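Local coordinates for glutathione S-transferase-like protein (Methylobacillus flagellatus, PDB 4GLT), which binds glutathione and, as a member of the glutathione S-transferase family, probably acts as a transferase, at residues Ala108-Val122 with Val170-Met184. Sequence-based numbering, arbitrary orientation.
Sequences AKIAVRRWEALADGV and VNESFSLADIAVGCM
E116 starts out with CG trans to N (chi1 179°) and stays extended beyond it, which carries its carboxylate obliquely across L176, whose own CG is also trans to N; L176 CD2 comes within 3.5 Å of E116 OE1. The same methyl lies over one face of the R113 guanidinium, while the carboxylate sits at that group's edge in a salt bridge through OE1 that is modelled unusually short. K36 pairs with the other oxygen, E116 OE2. With an alanine at E116, R113 would probably lose its carboxylate partner here and K36 one of its two, and a gap would open beside L176. The helical segments 108-122 and 176-184 run nearly parallel (7°), their axes 8.2 Å apart at closest approach, within the all-helical C-terminal domain of the GST fold. Small residues let them close up: A119 CB meets A180 CB at 3.8 Å, and A177 CB packs against W115 CB. The indole then slides past V170, its CD1 3.5 Å from V170 CG2. S175 caps helix 176-191, forming a capping box with D178: S175 N donates to D178 OD2, and S175 OG accepts a weak bond from A177 N while touching V112 CG2. At the far end, M184 SD rests 3.6 Å from V122 CG1.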
ATOM      1  N   ALA A 108      11.324   8.889  13.844  1.00 59.22           N
ATOM      2  CA  ALA A 108      10.378   9.802  13.201  1.00 56.27           C
ATOM      3  C   ALA A 108       9.848   9.285  11.863  1.00 56.71           C
ATOM      4  O   ALA A 108       8.677   9.462  11.549  1.00 64.87           O
ATOM      5  CB  ALA A 108      10.999  11.179  13.021  1.00 51.96           C
ATOM      6  N   LYS A 109      10.704   8.650  11.074  1.00 57.93           N
ATOM      7  CA  LYS A 109      10.298   8.203   9.741  1.00 60.57           C
ATOM      8  C   LYS A 109       9.350   6.997   9.757  1.00 50.19           C
ATOM      9  O   LYS A 109       8.405   6.904   8.967  1.00 50.06           O
ATOM     10  CB  LYS A 109      11.533   7.920   8.886  1.00 57.97           C
ATOM     11  CG  LYS A 109      11.494   6.585   8.186  1.00 54.42           C
ATOM     12  CD  LYS A 109      12.219   6.624   6.856  1.00 61.90           C
ATOM     13  CE  LYS A 109      13.715   6.734   7.032  1.00 71.09           C
ATOM     14  NZ  LYS A 109      14.373   6.704   5.695  1.00 79.69           N
ATOM     15  N   ILE A 110       9.596   6.066  10.663  1.00 56.85           N
ATOM     16  CA  ILE A 110       8.661   4.970  10.843  1.00 54.00           C
ATOM     17  C   ILE A 110       7.353   5.531  11.409  1.00 51.89           C
ATOM     18  O   ILE A 110       6.260   5.123  11.014  1.00 58.23           O
ATOM     19  CB  ILE A 110       9.236   3.893  11.778  1.00 62.06           C
ATOM     20  CG1 ILE A 110      10.481   3.263  11.149  1.00 53.61           C
ATOM     21  CG2 ILE A 110       8.185   2.833  12.069  1.00 62.35           C
ATOM     22  CD1 ILE A 110      10.199   2.425   9.919  1.00 48.74           C
ATOM     23  N   ALA A 111       7.479   6.472  12.338  1.00 59.29           N
ATOM     24  CA  ALA A 111       6.316   7.167  12.854  1.00 53.72           C
ATOM     25  C   ALA A 111       5.519   7.791  11.710  1.00 59.65           C
ATOM     26  O   ALA A 111       4.289   7.716  11.696  1.00 65.51           O
ATOM     27  CB  ALA A 111       6.727   8.219  13.871  1.00 55.10           C
ATOM     28  N   VAL A 112       6.214   8.385  10.743  1.00 55.50           N
ATOM     29  CA  VAL A 112       5.544   9.034   9.619  1.00 58.89           C
ATOM     30  C   VAL A 112       4.868   8.030   8.717  1.00 57.41           C
ATOM     31  O   VAL A 112       3.721   8.220   8.311  1.00 60.20           O
ATOM     32  CB  VAL A 112       6.511   9.891   8.772  1.00 66.13           C
ATOM     33  CG1 VAL A 112       5.935  10.155   7.387  1.00 41.64           C
ATOM     34  CG2 VAL A 112       6.804  11.203   9.469  1.00 55.03           C
ATOM     35  N   ARG A 113       5.564   6.948   8.402  1.00 56.69           N
ATOM     36  CA  ARG A 113       4.980   5.959   7.499  1.00 52.45           C
ATOM     37  C   ARG A 113       3.834   5.167   8.162  1.00 55.70           C
ATOM     38  O   ARG A 113       2.945   4.667   7.475  1.00 55.43           O
ATOM     39  CB  ARG A 113       6.075   5.042   6.949  1.00 49.45           C
ATOM     40  CG  ARG A 113       7.348   5.803   6.605  1.00 64.08           C
ATOM     41  CD  ARG A 113       7.616   5.885   5.106  1.00 64.92           C
ATOM     42  NE  ARG A 113       6.414   6.003   4.281  1.00 56.82           N
ATOM     43  CZ  ARG A 113       6.432   5.994   2.946  1.00 53.19           C
ATOM     44  NH1 ARG A 113       7.578   5.877   2.292  1.00 51.13           N
ATOM     45  NH2 ARG A 113       5.311   6.108   2.258  1.00 57.63           N
ATOM     46  N   ARG A 114       3.842   5.080   9.492  1.00 52.05           N
ATOM     47  CA  ARG A 114       2.761   4.406  10.219  1.00 48.58           C
ATOM     48  C   ARG A 114       1.460   5.209  10.148  1.00 63.05           C
ATOM     49  O   ARG A 114       0.402   4.687   9.724  1.00 58.05           O
ATOM     50  CB  ARG A 114       3.173   4.130  11.663  1.00 60.88           C
ATOM     51  CG  ARG A 114       2.368   3.034  12.345  1.00 55.81           C
ATOM     52  CD  ARG A 114       1.596   3.579  13.532  1.00 54.12           C
ATOM     53  NE  ARG A 114       0.303   4.127  13.154  1.00 67.36           N
ATOM     54  CZ  ARG A 114      -0.152   5.310  13.545  1.00 53.74           C
ATOM     55  NH1 ARG A 114       0.583   6.090  14.323  1.00 51.71           N
ATOM     56  NH2 ARG A 114      -1.346   5.712  13.146  1.00 58.16           N
ATOM     57  N   TRP A 115       1.545   6.485  10.524  1.00 38.07           N
ATOM     58  CA  TRP A 115       0.433   7.415  10.308  1.00 43.67           C
ATOM     59  C   TRP A 115      -0.133   7.254   8.897  1.00 52.08           C
ATOM     60  O   TRP A 115      -1.343   7.039   8.723  1.00 54.52           O
ATOM     61  CB  TRP A 115       0.880   8.862  10.471  1.00 53.52           C
ATOM     62  CG  TRP A 115       0.797   9.408  11.861  1.00 46.93           C
ATOM     63  CD1 TRP A 115       1.812   9.487  12.758  1.00 48.13           C
ATOM     64  CD2 TRP A 115      -0.354   9.982  12.503  1.00 47.80           C
ATOM     65  NE1 TRP A 115       1.370  10.068  13.931  1.00 52.56           N
ATOM     66  CE2 TRP A 115       0.047  10.391  13.796  1.00 52.13           C
ATOM     67  CE3 TRP A 115      -1.675  10.205  12.107  1.00 55.73           C
ATOM     68  CZ2 TRP A 115      -0.829  10.996  14.696  1.00 52.94           C
ATOM     69  CZ3 TRP A 115      -2.544  10.798  13.004  1.00 60.37           C
ATOM     70  CH2 TRP A 115      -2.119  11.189  14.281  1.00 67.91           C
ATOM     71  N   GLU A 116       0.746   7.365   7.897  1.00 42.43           N
ATOM     72  CA  GLU A 116       0.341   7.303   6.477  1.00 47.42           C
ATOM     73  C   GLU A 116      -0.403   6.020   6.101  1.00 43.91           C
ATOM     74  O   GLU A 116      -1.320   6.041   5.272  1.00 66.40           O
ATOM     75  CB  GLU A 116       1.561   7.460   5.559  1.00 47.37           C
ATOM     76  CG  GLU A 116       1.237   7.385   4.069  1.00 49.64           C
ATOM     77  CD  GLU A 116       2.441   7.033   3.203  1.00 66.37           C
ATOM     78  OE1 GLU A 116       3.471   6.606   3.767  1.00 47.64           O
ATOM     79  OE2 GLU A 116       2.360   7.174   1.955  1.00 51.00           O
ATOM     80  N   ALA A 117       0.042   4.896   6.666  1.00 43.21           N
ATOM     81  CA  ALA A 117      -0.603   3.601   6.442  1.00 47.68           C
ATOM     82  C   ALA A 117      -1.979   3.586   7.093  1.00 47.21           C
ATOM     83  O   ALA A 117      -2.931   3.034   6.541  1.00 40.37           O
ATOM     84  CB  ALA A 117       0.269   2.464   6.976  1.00 38.03           C
ATOM     85  N   LEU A 118      -2.094   4.222   8.254  1.00 41.31           N
ATOM     86  CA  LEU A 118      -3.380   4.300   8.930  1.00 51.52           C
ATOM     87  C   LEU A 118      -4.350   5.088   8.061  1.00 56.27           C
ATOM     88  O   LEU A 118      -5.475   4.657   7.809  1.00 55.33           O
ATOM     89  CB  LEU A 118      -3.249   4.959  10.303  1.00 55.68           C
ATOM     90  CG  LEU A 118      -4.562   5.035  11.083  1.00 50.99           C
ATOM     91  CD1 LEU A 118      -5.252   3.682  11.069  1.00 62.35           C
ATOM     92  CD2 LEU A 118      -4.308   5.505  12.509  1.00 63.06           C
ATOM     93  N   ALA A 119      -3.885   6.247   7.610  1.00 55.99           N
ATOM     94  CA  ALA A 119      -4.645   7.124   6.729  1.00 44.34           C
ATOM     95  C   ALA A 119      -4.986   6.453   5.398  1.00 50.43           C
ATOM     96  O   ALA A 119      -6.131   6.500   4.945  1.00 47.68           O
ATOM     97  CB  ALA A 119      -3.867   8.416   6.487  1.00 40.87           C
ATOM     98  N   ASP A 120      -4.004   5.830   4.759  1.00 48.82           N
ATOM     99  CA  ASP A 120      -4.308   5.125   3.513  1.00 45.73           C
ATOM    100  C   ASP A 120      -5.276   3.972   3.768  1.00 44.52           C
ATOM    101  O   ASP A 120      -6.158   3.705   2.961  1.00 41.26           O
ATOM    102  CB  ASP A 120      -3.037   4.608   2.848  1.00 50.67           C
ATOM    103  CG  ASP A 120      -2.244   5.712   2.169  1.00 67.94           C
ATOM    104  OD1 ASP A 120      -2.757   6.850   2.085  1.00 56.55           O
ATOM    105  OD2 ASP A 120      -1.109   5.438   1.720  1.00 63.46           O
ATOM    106  N   GLY A 121      -5.117   3.311   4.907  1.00 45.14           N
ATOM    107  CA  GLY A 121      -5.947   2.166   5.252  1.00 45.32           C
ATOM    108  C   GLY A 121      -7.405   2.549   5.430  1.00 51.15           C
ATOM    109  O   GLY A 121      -8.308   1.848   4.977  1.00 51.91           O
ATOM    110  N   VAL A 122      -7.621   3.671   6.102  1.00 47.06           N
ATOM    111  CA  VAL A 122      -8.948   4.236   6.240  1.00 51.33           C
ATOM    112  C   VAL A 122      -9.519   4.561   4.867  1.00 49.66           C
ATOM    113  O   VAL A 122     -10.695   4.305   4.585  1.00 55.32           O
ATOM    114  CB  VAL A 122      -8.904   5.507   7.107  1.00 53.58           C
ATOM    115  CG1 VAL A 122     -10.249   6.219   7.090  1.00 62.31           C
ATOM    116  CG2 VAL A 122      -8.521   5.143   8.523  1.00 43.63           C
ATOM    117  N   VAL A 170       3.590  14.185  13.577  1.00 61.04           N
ATOM    118  CA  VAL A 170       4.850  13.695  14.112  1.00 55.23           C
ATOM    119  C   VAL A 170       5.814  14.826  14.433  1.00 68.58           C
ATOM    120  O   VAL A 170       5.937  15.794  13.688  1.00 64.95           O
ATOM    121  CB  VAL A 170       5.550  12.736  13.126  1.00 70.16           C
ATOM    122  CG1 VAL A 170       6.909  12.306  13.673  1.00 52.54           C
ATOM    123  CG2 VAL A 170       4.672  11.530  12.824  1.00 60.30           C
ATOM    124  N   ASN A 171       6.486  14.694  15.565  1.00 67.54           N
ATOM    125  CA  ASN A 171       7.629  15.531  15.892  1.00 77.18           C
ATOM    126  C   ASN A 171       7.395  17.032  15.847  1.00 79.64           C
ATOM    127  O   ASN A 171       8.318  17.819  16.070  1.00 91.32           O
ATOM    128  CB  ASN A 171       8.838  15.130  15.045  1.00 65.64           C
ATOM    129  CG  ASN A 171       9.698  14.099  15.746  1.00 90.26           C
ATOM    130  OD1 ASN A 171      10.393  13.303  15.111  1.00 73.15           O
ATOM    131  ND2 ASN A 171       9.641  14.101  17.080  1.00 67.07           N
ATOM    132  N   GLU A 172       6.134  17.374  15.631  1.00 61.66           N
ATOM    133  CA  GLU A 172       5.671  18.734  15.482  1.00 61.77           C
ATOM    134  C   GLU A 172       6.072  19.424  14.187  1.00 68.14           C
ATOM    135  O   GLU A 172       6.232  20.634  14.166  1.00 56.57           O
ATOM    136  CB  GLU A 172       6.100  19.570  16.676  1.00 77.48           C
ATOM    137  CG  GLU A 172       4.949  20.327  17.301  1.00 78.95           C
ATOM    138  CD  GLU A 172       4.081  19.434  18.153  1.00 94.22           C
ATOM    139  OE1 GLU A 172       4.632  18.517  18.782  1.00100.06           O
ATOM    140  OE2 GLU A 172       2.856  19.644  18.197  1.00 90.24           O
ATOM    141  N   SER A 173       6.234  18.660  13.108  1.00 63.29           N
ATOM    142  CA  SER A 173       6.553  19.255  11.812  1.00 53.51           C
ATOM    143  C   SER A 173       5.831  18.615  10.657  1.00 67.96           C
ATOM    144  O   SER A 173       5.701  17.390  10.576  1.00 66.68           O
ATOM    145  CB  SER A 173       8.068  19.313  11.538  1.00 51.10           C
ATOM    146  OG  SER A 173       8.719  18.141  11.986  1.00 68.10           O
ATOM    147  N   PHE A 174       5.368  19.480   9.767  1.00 54.09           N
ATOM    148  CA  PHE A 174       4.542  19.093   8.665  1.00 69.13           C
ATOM    149  C   PHE A 174       5.226  17.969   7.894  1.00 55.69           C
ATOM    150  O   PHE A 174       6.341  18.125   7.408  1.00 59.06           O
ATOM    151  CB  PHE A 174       4.306  20.309   7.777  1.00 72.04           C
ATOM    152  CG  PHE A 174       3.421  20.027   6.611  1.00 50.47           C
ATOM    153  CD1 PHE A 174       2.053  19.992   6.771  1.00 52.03           C
ATOM    154  CD2 PHE A 174       3.960  19.798   5.357  1.00 55.72           C
ATOM    155  CE1 PHE A 174       1.230  19.715   5.694  1.00 61.72           C
ATOM    156  CE2 PHE A 174       3.144  19.535   4.269  1.00 43.90           C
ATOM    157  CZ  PHE A 174       1.779  19.489   4.443  1.00 44.87           C
ATOM    158  N   SER A 175       4.567  16.824   7.803  1.00 59.40           N
ATOM    159  CA  SER A 175       5.148  15.716   7.078  1.00 56.44           C
ATOM    160  C   SER A 175       4.126  15.032   6.184  1.00 62.16           C
ATOM    161  O   SER A 175       2.953  15.415   6.136  1.00 58.56           O
ATOM    162  CB  SER A 175       5.736  14.701   8.060  1.00 52.69           C
ATOM    163  OG  SER A 175       4.733  14.215   8.931  1.00 66.29           O
ATOM    164  N   LEU A 176       4.605  14.023   5.468  1.00 51.32           N
ATOM    165  CA  LEU A 176       3.754  13.134   4.713  1.00 56.00           C
ATOM    166  C   LEU A 176       2.541  12.732   5.558  1.00 57.29           C
ATOM    167  O   LEU A 176       1.435  12.611   5.044  1.00 45.65           O
ATOM    168  CB  LEU A 176       4.566  11.907   4.302  1.00 47.51           C
ATOM    169  CG  LEU A 176       3.891  10.847   3.447  1.00 51.34           C
ATOM    170  CD1 LEU A 176       3.349  11.468   2.167  1.00 55.93           C
ATOM    171  CD2 LEU A 176       4.868   9.709   3.146  1.00 43.78           C
ATOM    172  N   ALA A 177       2.744  12.539   6.861  1.00 55.60           N
ATOM    173  CA  ALA A 177       1.641  12.140   7.733  1.00 52.63           C
ATOM    174  C   ALA A 177       0.446  13.078   7.546  1.00 66.96           C
ATOM    175  O   ALA A 177      -0.636  12.672   7.109  1.00 60.04           O
ATOM    176  CB  ALA A 177       2.092  12.135   9.184  1.00 62.15           C
ATOM    177  N   ASP A 178       0.658  14.347   7.869  1.00 51.09           N
ATOM    178  CA  ASP A 178      -0.377  15.361   7.728  1.00 46.84           C
ATOM    179  C   ASP A 178      -1.028  15.366   6.350  1.00 60.22           C
ATOM    180  O   ASP A 178      -2.255  15.393   6.228  1.00 57.35           O
ATOM    181  CB  ASP A 178       0.241  16.696   8.067  1.00 49.28           C
ATOM    182  CG  ASP A 178       0.941  16.641   9.405  1.00 50.96           C
ATOM    183  OD1 ASP A 178       0.223  16.597  10.425  1.00 49.75           O
ATOM    184  OD2 ASP A 178       2.189  16.572   9.432  1.00 56.47           O
ATOM    185  N   ILE A 179      -0.213  15.320   5.309  1.00 49.26           N
ATOM    186  CA  ILE A 179      -0.766  15.301   3.973  1.00 55.73           C
ATOM    187  C   ILE A 179      -1.726  14.132   3.826  1.00 50.23           C
ATOM    188  O   ILE A 179      -2.817  14.272   3.268  1.00 58.27           O
ATOM    189  CB  ILE A 179       0.334  15.199   2.909  1.00 58.20           C
ATOM    190  CG1 ILE A 179       1.227  16.443   2.959  1.00 57.73           C
ATOM    191  CG2 ILE A 179      -0.284  15.024   1.533  1.00 56.29           C
ATOM    192  CD1 ILE A 179       2.286  16.478   1.880  1.00 62.94           C
ATOM    193  N   ALA A 180      -1.324  12.979   4.343  1.00 47.07           N
ATOM    194  CA  ALA A 180      -2.101  11.771   4.144  1.00 52.73           C
ATOM    195  C   ALA A 180      -3.424  11.861   4.879  1.00 49.98           C
ATOM    196  O   ALA A 180      -4.464  11.434   4.374  1.00 51.16           O
ATOM    197  CB  ALA A 180      -1.320  10.551   4.585  1.00 58.14           C
ATOM    198  N   VAL A 181      -3.378  12.417   6.080  1.00 46.96           N
ATOM    199  CA  VAL A 181      -4.579  12.604   6.871  1.00 53.50           C
ATOM    200  C   VAL A 181      -5.527  13.617   6.223  1.00 54.64           C
ATOM    201  O   VAL A 181      -6.743  13.498   6.335  1.00 67.21           O
ATOM    202  CB  VAL A 181      -4.213  13.026   8.306  1.00 53.07           C
ATOM    203  CG1 VAL A 181      -5.410  13.621   9.029  1.00 46.56           C
ATOM    204  CG2 VAL A 181      -3.650  11.831   9.054  1.00 44.22           C
ATOM    205  N   GLY A 182      -4.973  14.607   5.533  1.00 58.01           N
ATOM    206  CA  GLY A 182      -5.801  15.577   4.812  1.00 60.54           C
ATOM    207  C   GLY A 182      -6.528  14.940   3.635  1.00 59.02           C
ATOM    208  O   GLY A 182      -7.750  15.032   3.505  1.00 54.07           O
ATOM    209  N   CYS A 183      -5.771  14.292   2.765  1.00 44.09           N
ATOM    210  CA  CYS A 183      -6.361  13.631   1.611  1.00 71.52           C
ATOM    211  C   CYS A 183      -7.442  12.636   2.025  1.00 53.74           C
ATOM    212  O   CYS A 183      -8.475  12.526   1.360  1.00 58.60           O
ATOM    213  CB  CYS A 183      -5.266  12.973   0.767  1.00 56.03           C
ATOM    214  SG  CYS A 183      -4.046  14.191   0.214  1.00 60.25           S
ATOM    215  N   MET A 184      -7.199  11.927   3.126  1.00 55.75           N
ATOM    216  CA  MET A 184      -8.162  10.989   3.709  1.00 57.13           C
ATOM    217  C   MET A 184      -9.499  11.645   4.076  1.00 64.36           C
ATOM    218  O   MET A 184     -10.562  11.218   3.604  1.00 54.16           O
ATOM    219  CB  MET A 184      -7.571  10.335   4.973  1.00 51.83           C
ATOM    220  CG  MET A 184      -8.586   9.484   5.729  1.00 47.74           C
ATOM    221  SD  MET A 184      -8.142   9.160   7.443  1.00 63.93           S
ATOM    222  CE  MET A 184      -8.017  10.824   8.088  1.00 58.57           C
TER
HETATM  223  O   HOH W   1      -4.162   9.071   2.654  1.00 58.01           O